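Long-range contacts in kallikrein-10 (Homo sapiens, PDB 5LPE), which is a secreted, zymogen-like serine peptidase of the kallikrein group that is inhibited by zinc and has a tumour-suppressor role in breast and prostate cancer: residues Gln36-Thr41 with Leu96-Leu101; Gln15-Ser20 with Arg112-Pro117. All coordinates share one frame; numbering follows the deposited sequence.

Interaction 1: Gln36-Thr41 with Leu96-Leu101; sequences QSWVLT and LMLLKL
Five backbone hydrogen bonds join Gln36-Thr41 to the antiparallel Leu96-Leu101. Val39 and Leu99 make a reciprocal pair: Val39 N donates to Leu99 O (2.8 Å), and Leu99 N donates nearly along the C=O axis of Val39 O (2.6 Å). Thr41 and Met97 repeat the exchange, and Leu101 N closes the far end on Ser37 O at 2.7 Å, standing above that carbonyl plane.

The non-hydrogen-bonded pairs Trp38-Lys100 and Leu40-Leu98 share one face. Lys100 CB, placed by the strand itself, lies over the six-membered ring of Trp38, 3.9 Å from its centroid, a CH-pi contact; with CG anti to the backbone N (chi1 -165°), CG follows over the same face, toward the rim. Leu98 CB reaches the same indole at CZ3 (3.8 Å), and its CD2 meets Leu40 CD1. On the other face Val39 CG2 packs on Leu101 CD2 (3.8 Å), while the bend of Met97 at chi3 (54°) brings CE beside Thr41 CG2. Thr41 OG1 turns to Ala30 O instead.

Farther out, helix 224-230 covers Trp38, Leu40 and Leu98; Val19 and Leu21 meet Val39 and Thr41 inside the barrel. Main-chain bonding with apolar packing on both faces is consistent with a well-fixed pair of strands, one of which, Leu96-Leu101, directly follows Asp95, a zinc ligand here and, by similarity, a charge-relay residue.

Interaction 2: Gln15-Ser20 with Arg112-Pro117; sequences QPWQVS and RALQLP
The type I beta turn Gln15-Gln18, which leads into the first strand of the N-terminal barrel, meets the connection between the two barrels of the chymotrypsin fold at Arg112-Leu114. The turn is closed by its own bond from Gln18 N to Gln15 O. Its corner residues, Pro16 and Trp17, make the contact.

Trp17 holds CG in the crowded position between its backbone N and carbonyl carbon (chi1 47°), and the indole lies back against its own turn, with Gln15 CA and Pro16 CD on one face. Leu114 takes the opposite face. Its CG sits 3.4 Å from the centroid of the five-membered ring in a CH-pi contact, while its methyls straddle the bicycle, CD1 near Trp17 CD1 (3.9 Å) and CD2 near Trp17 CE3 (4.0 Å).

Bends at chi2 and chi3 lead the Arg112 chain across Pro16, whose CG lies over one face of the guanidinium, 3.8 Å from Arg112 CZ. The far end, NH2, comes to the edge of the indole near its plane, 4.2 Å from Trp17 CZ3, the two flat groups standing 79° apart. Arg112 N donates a weak, long hydrogen bond to Pro16 O (3.5 Å, 147°).

Behind this layer, Val32 of strand 26-35 and Val192 of strand 190-193 touch both Trp17 and Leu114, so both barrels border the pair. With a single weak polar link across it, the contact depends mainly on shape and apolar packing, the indole being held between the turn and Leu114.

Overall arrangement
Both contacts are largely buried and involve the N-terminal barrel, but they sit at different places in it. Interaction 1 is a true strand pairing within the wall, near Asp95 and Ser187, charge-relay residues by similarity; interaction 2 lies far from the zinc and the charge-relay residues, where the barrel's first strand begins and the chain passes to the second barrel. Chemistry follows place: regular main-chain bonding dominates in 36-41 with 96-101, whereas in 15-20 with 112-117 packing of Leu114 on an aromatic face dominates, with a partly exposed arginine at the rim. The two touch where Val39 CG1 packs on Val19 CG1 at 4.0 Å. In sequence, both segments of interaction 1 fall between the two of interaction 2.

Interaction 1: Gln36-Thr41 with Leu96-Leu101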
# COMPACT_ATOMS: atom_id res chain seq x y z
N GLN A 36 -4.53 11.78 9.86
CA GLN A 36 -3.38 12.61 10.22
C GLN A 36 -2.46 11.90 11.23
O GLN A 36 -1.28 12.23 11.31
CB GLN A 36 -3.85 13.95 10.77
CG GLN A 36 -4.83 13.82 11.93
CD GLN A 36 -5.21 15.16 12.52
OE1 GLN A 36 -5.13 16.19 11.85
NE2 GLN A 36 -5.63 15.15 13.77
N SER A 37 -3.00 11.00 12.04
CA SER A 37 -2.20 10.23 12.98
C SER A 37 -1.99 8.77 12.60
O SER A 37 -1.37 8.04 13.38
CB SER A 37 -2.81 10.32 14.39
OG SER A 37 -2.37 11.51 15.01
N TRP A 38 -2.49 8.29 11.46
CA TRP A 38 -2.51 6.86 11.18
C TRP A 38 -2.00 6.53 9.80
O TRP A 38 -2.38 7.16 8.81
CB TRP A 38 -3.91 6.30 11.32
CG TRP A 38 -4.37 6.22 12.71
CD1 TRP A 38 -5.10 7.15 13.38
CD2 TRP A 38 -4.15 5.14 13.63
NE1 TRP A 38 -5.36 6.71 14.65
CE2 TRP A 38 -4.77 5.48 14.83
CE3 TRP A 38 -3.49 3.91 13.53
CZ2 TRP A 38 -4.76 4.65 15.94
CZ3 TRP A 38 -3.46 3.09 14.63
CH2 TRP A 38 -4.10 3.45 15.82
N VAL A 39 -1.17 5.49 9.74
CA VAL A 39 -0.62 4.97 8.49
C VAL A 39 -1.00 3.50 8.40
O VAL A 39 -1.01 2.80 9.41
CB VAL A 39 0.90 5.16 8.41
CG1 VAL A 39 1.45 4.54 7.13
CG2 VAL A 39 1.25 6.62 8.47
N LEU A 40 -1.34 3.05 7.20
CA LEU A 40 -1.70 1.66 6.99
C LEU A 40 -0.70 1.02 6.05
O LEU A 40 -0.31 1.61 5.04
CB LEU A 40 -3.11 1.50 6.43
CG LEU A 40 -3.55 0.04 6.22
CD1 LEU A 40 -4.57 -0.42 7.22
CD2 LEU A 40 -4.16 -0.05 4.87
N THR A 41 -0.32 -0.21 6.38
CA THR A 41 0.67 -0.95 5.63
C THR A 41 0.42 -2.44 5.85
O THR A 41 -0.48 -2.84 6.60
CB THR A 41 2.08 -0.54 6.06
OG1 THR A 41 3.05 -1.26 5.29
CG2 THR A 41 2.29 -0.80 7.54
N LEU A 96 -2.31 -6.66 7.15
CA LEU A 96 -2.68 -5.27 7.28
C LEU A 96 -2.20 -4.85 8.66
O LEU A 96 -2.34 -5.61 9.62
CB LEU A 96 -4.20 -5.07 7.19
CG LEU A 96 -4.70 -4.25 6.01
CD1 LEU A 96 -4.11 -4.79 4.74
CD2 LEU A 96 -6.21 -4.30 6.00
N MET A 97 -1.63 -3.67 8.75
CA MET A 97 -1.16 -3.19 10.04
C MET A 97 -1.40 -1.69 10.05
O MET A 97 -1.13 -1.00 9.06
CB MET A 97 0.33 -3.54 10.22
CG MET A 97 0.94 -3.10 11.51
SD MET A 97 2.71 -3.51 11.63
CE MET A 97 3.38 -2.79 10.15
N LEU A 98 -1.93 -1.19 11.16
CA LEU A 98 -2.15 0.23 11.33
C LEU A 98 -1.05 0.77 12.23
O LEU A 98 -0.84 0.26 13.34
CB LEU A 98 -3.55 0.53 11.86
CG LEU A 98 -4.56 0.48 10.70
CD1 LEU A 98 -5.98 0.28 11.14
CD2 LEU A 98 -4.43 1.75 9.85
N LEU A 99 -0.32 1.76 11.72
CA LEU A 99 0.75 2.42 12.46
C LEU A 99 0.24 3.76 12.97
O LEU A 99 -0.25 4.58 12.18
CB LEU A 99 1.97 2.62 11.56
CG LEU A 99 2.71 1.33 11.24
CD1 LEU A 99 4.17 1.60 10.95
CD2 LEU A 99 2.60 0.32 12.36
N LYS A 100 0.34 3.98 14.27
CA LYS A 100 -0.03 5.28 14.82
C LYS A 100 1.19 6.19 14.87
O LYS A 100 2.24 5.80 15.37
CB LYS A 100 -0.65 5.14 16.20
CG LYS A 100 -1.36 6.41 16.62
CD LYS A 100 -1.23 6.64 18.10
CE LYS A 100 -2.44 7.38 18.64
NZ LYS A 100 -2.78 8.50 17.76
N LEU A 101 1.05 7.41 14.36
CA LEU A 101 2.13 8.38 14.43
C LEU A 101 2.21 9.04 15.81
O LEU A 101 1.18 9.37 16.42
CB LEU A 101 1.98 9.45 13.34
CG LEU A 101 1.91 8.96 11.89
CD1 LEU A 101 2.03 10.13 10.89
CD2 LEU A 101 2.96 7.90 11.62

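Interaction 2: Gln15-Ser20 with Arg112-Pro117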
# COMPACT_ATOMS: atom_id res chain seq x y z
N GLN A 15 0.29 12.00 -5.02
CA GLN A 15 0.62 11.09 -3.93
C GLN A 15 1.07 11.80 -2.65
O GLN A 15 2.13 11.46 -2.09
CB GLN A 15 1.68 10.09 -4.39
CG GLN A 15 1.13 9.06 -5.38
CD GLN A 15 1.20 9.56 -6.80
OE1 GLN A 15 2.27 9.91 -7.28
NE2 GLN A 15 0.07 9.60 -7.48
N PRO A 16 0.28 12.74 -2.13
CA PRO A 16 0.61 13.34 -0.82
C PRO A 16 0.47 12.38 0.34
O PRO A 16 0.95 12.67 1.44
CB PRO A 16 -0.40 14.49 -0.70
CG PRO A 16 -1.58 14.01 -1.46
CD PRO A 16 -1.01 13.25 -2.64
N TRP A 17 -0.21 11.26 0.14
CA TRP A 17 -0.41 10.21 1.14
C TRP A 17 0.70 9.17 1.15
O TRP A 17 0.68 8.28 2.00
CB TRP A 17 -1.73 9.51 0.85
CG TRP A 17 -1.84 9.17 -0.62
CD1 TRP A 17 -1.21 8.14 -1.26
CD2 TRP A 17 -2.56 9.89 -1.63
NE1 TRP A 17 -1.52 8.16 -2.60
CE2 TRP A 17 -2.35 9.22 -2.85
CE3 TRP A 17 -3.39 11.01 -1.61
CZ2 TRP A 17 -2.93 9.65 -4.03
CZ3 TRP A 17 -3.96 11.42 -2.78
CH2 TRP A 17 -3.73 10.75 -3.97
N GLN A 18 1.64 9.24 0.21
CA GLN A 18 2.75 8.29 0.18
C GLN A 18 3.60 8.39 1.43
O GLN A 18 3.97 9.49 1.86
CB GLN A 18 3.61 8.53 -1.06
CG GLN A 18 4.45 7.35 -1.48
CD GLN A 18 3.62 6.21 -2.06
OE1 GLN A 18 2.39 6.32 -2.18
NE2 GLN A 18 4.29 5.12 -2.45
N VAL A 19 3.94 7.23 2.01
CA VAL A 19 4.68 7.15 3.27
C VAL A 19 5.78 6.11 3.12
O VAL A 19 5.52 4.99 2.68
CB VAL A 19 3.78 6.79 4.47
CG1 VAL A 19 4.61 6.61 5.73
CG2 VAL A 19 2.69 7.85 4.69
N SER A 20 7.00 6.48 3.50
CA SER A 20 8.12 5.54 3.60
C SER A 20 8.35 5.21 5.07
O SER A 20 8.42 6.11 5.91
CB SER A 20 9.39 6.11 2.98
OG SER A 20 9.51 7.49 3.25
N ARG A 112 -1.43 14.87 2.68
CA ARG A 112 -2.83 14.67 3.04
C ARG A 112 -3.11 13.19 3.22
O ARG A 112 -2.45 12.33 2.64
CB ARG A 112 -3.80 15.19 1.96
CG ARG A 112 -3.79 16.66 1.65
CD ARG A 112 -3.68 16.92 0.15
NE ARG A 112 -4.56 16.08 -0.66
CZ ARG A 112 -4.64 16.13 -1.99
NH1 ARG A 112 -3.89 16.99 -2.68
NH2 ARG A 112 -5.46 15.32 -2.65
N ALA A 113 -4.15 12.89 3.98
CA ALA A 113 -4.61 11.51 3.97
C ALA A 113 -5.22 11.16 2.60
O ALA A 113 -5.63 12.03 1.82
CB ALA A 113 -5.63 11.27 5.09
N LEU A 114 -5.24 9.85 2.31
CA LEU A 114 -5.91 9.26 1.16
C LEU A 114 -7.30 8.77 1.57
O LEU A 114 -7.44 7.99 2.52
CB LEU A 114 -5.08 8.10 0.59
CG LEU A 114 -4.99 7.75 -0.90
CD1 LEU A 114 -4.63 6.27 -1.03
CD2 LEU A 114 -6.18 8.16 -1.76
N GLN A 115 -8.33 9.27 0.88
CA GLN A 115 -9.69 8.83 1.13
C GLN A 115 -9.74 7.30 1.09
O GLN A 115 -9.24 6.68 0.15
CB GLN A 115 -10.62 9.44 0.09
CG GLN A 115 -12.11 9.18 0.31
CD GLN A 115 -12.95 9.72 -0.81
OE1 GLN A 115 -14.06 10.20 -0.60
NE2 GLN A 115 -12.43 9.62 -2.04
N LEU A 116 -10.32 6.70 2.13
CA LEU A 116 -10.56 5.27 2.20
C LEU A 116 -11.67 4.83 1.23
O LEU A 116 -12.51 5.63 0.83
CB LEU A 116 -10.92 4.91 3.64
CG LEU A 116 -9.78 5.03 4.64
CD1 LEU A 116 -10.32 5.13 6.05
CD2 LEU A 116 -8.81 3.87 4.44
N PRO A 117 -11.68 3.56 0.83
CA PRO A 117 -12.72 3.11 -0.12
C PRO A 117 -14.09 3.15 0.53
O PRO A 117 -14.27 2.69 1.66
CB PRO A 117 -12.30 1.67 -0.45
CG PRO A 117 -11.60 1.21 0.73
CD PRO A 117 -10.84 2.44 1.26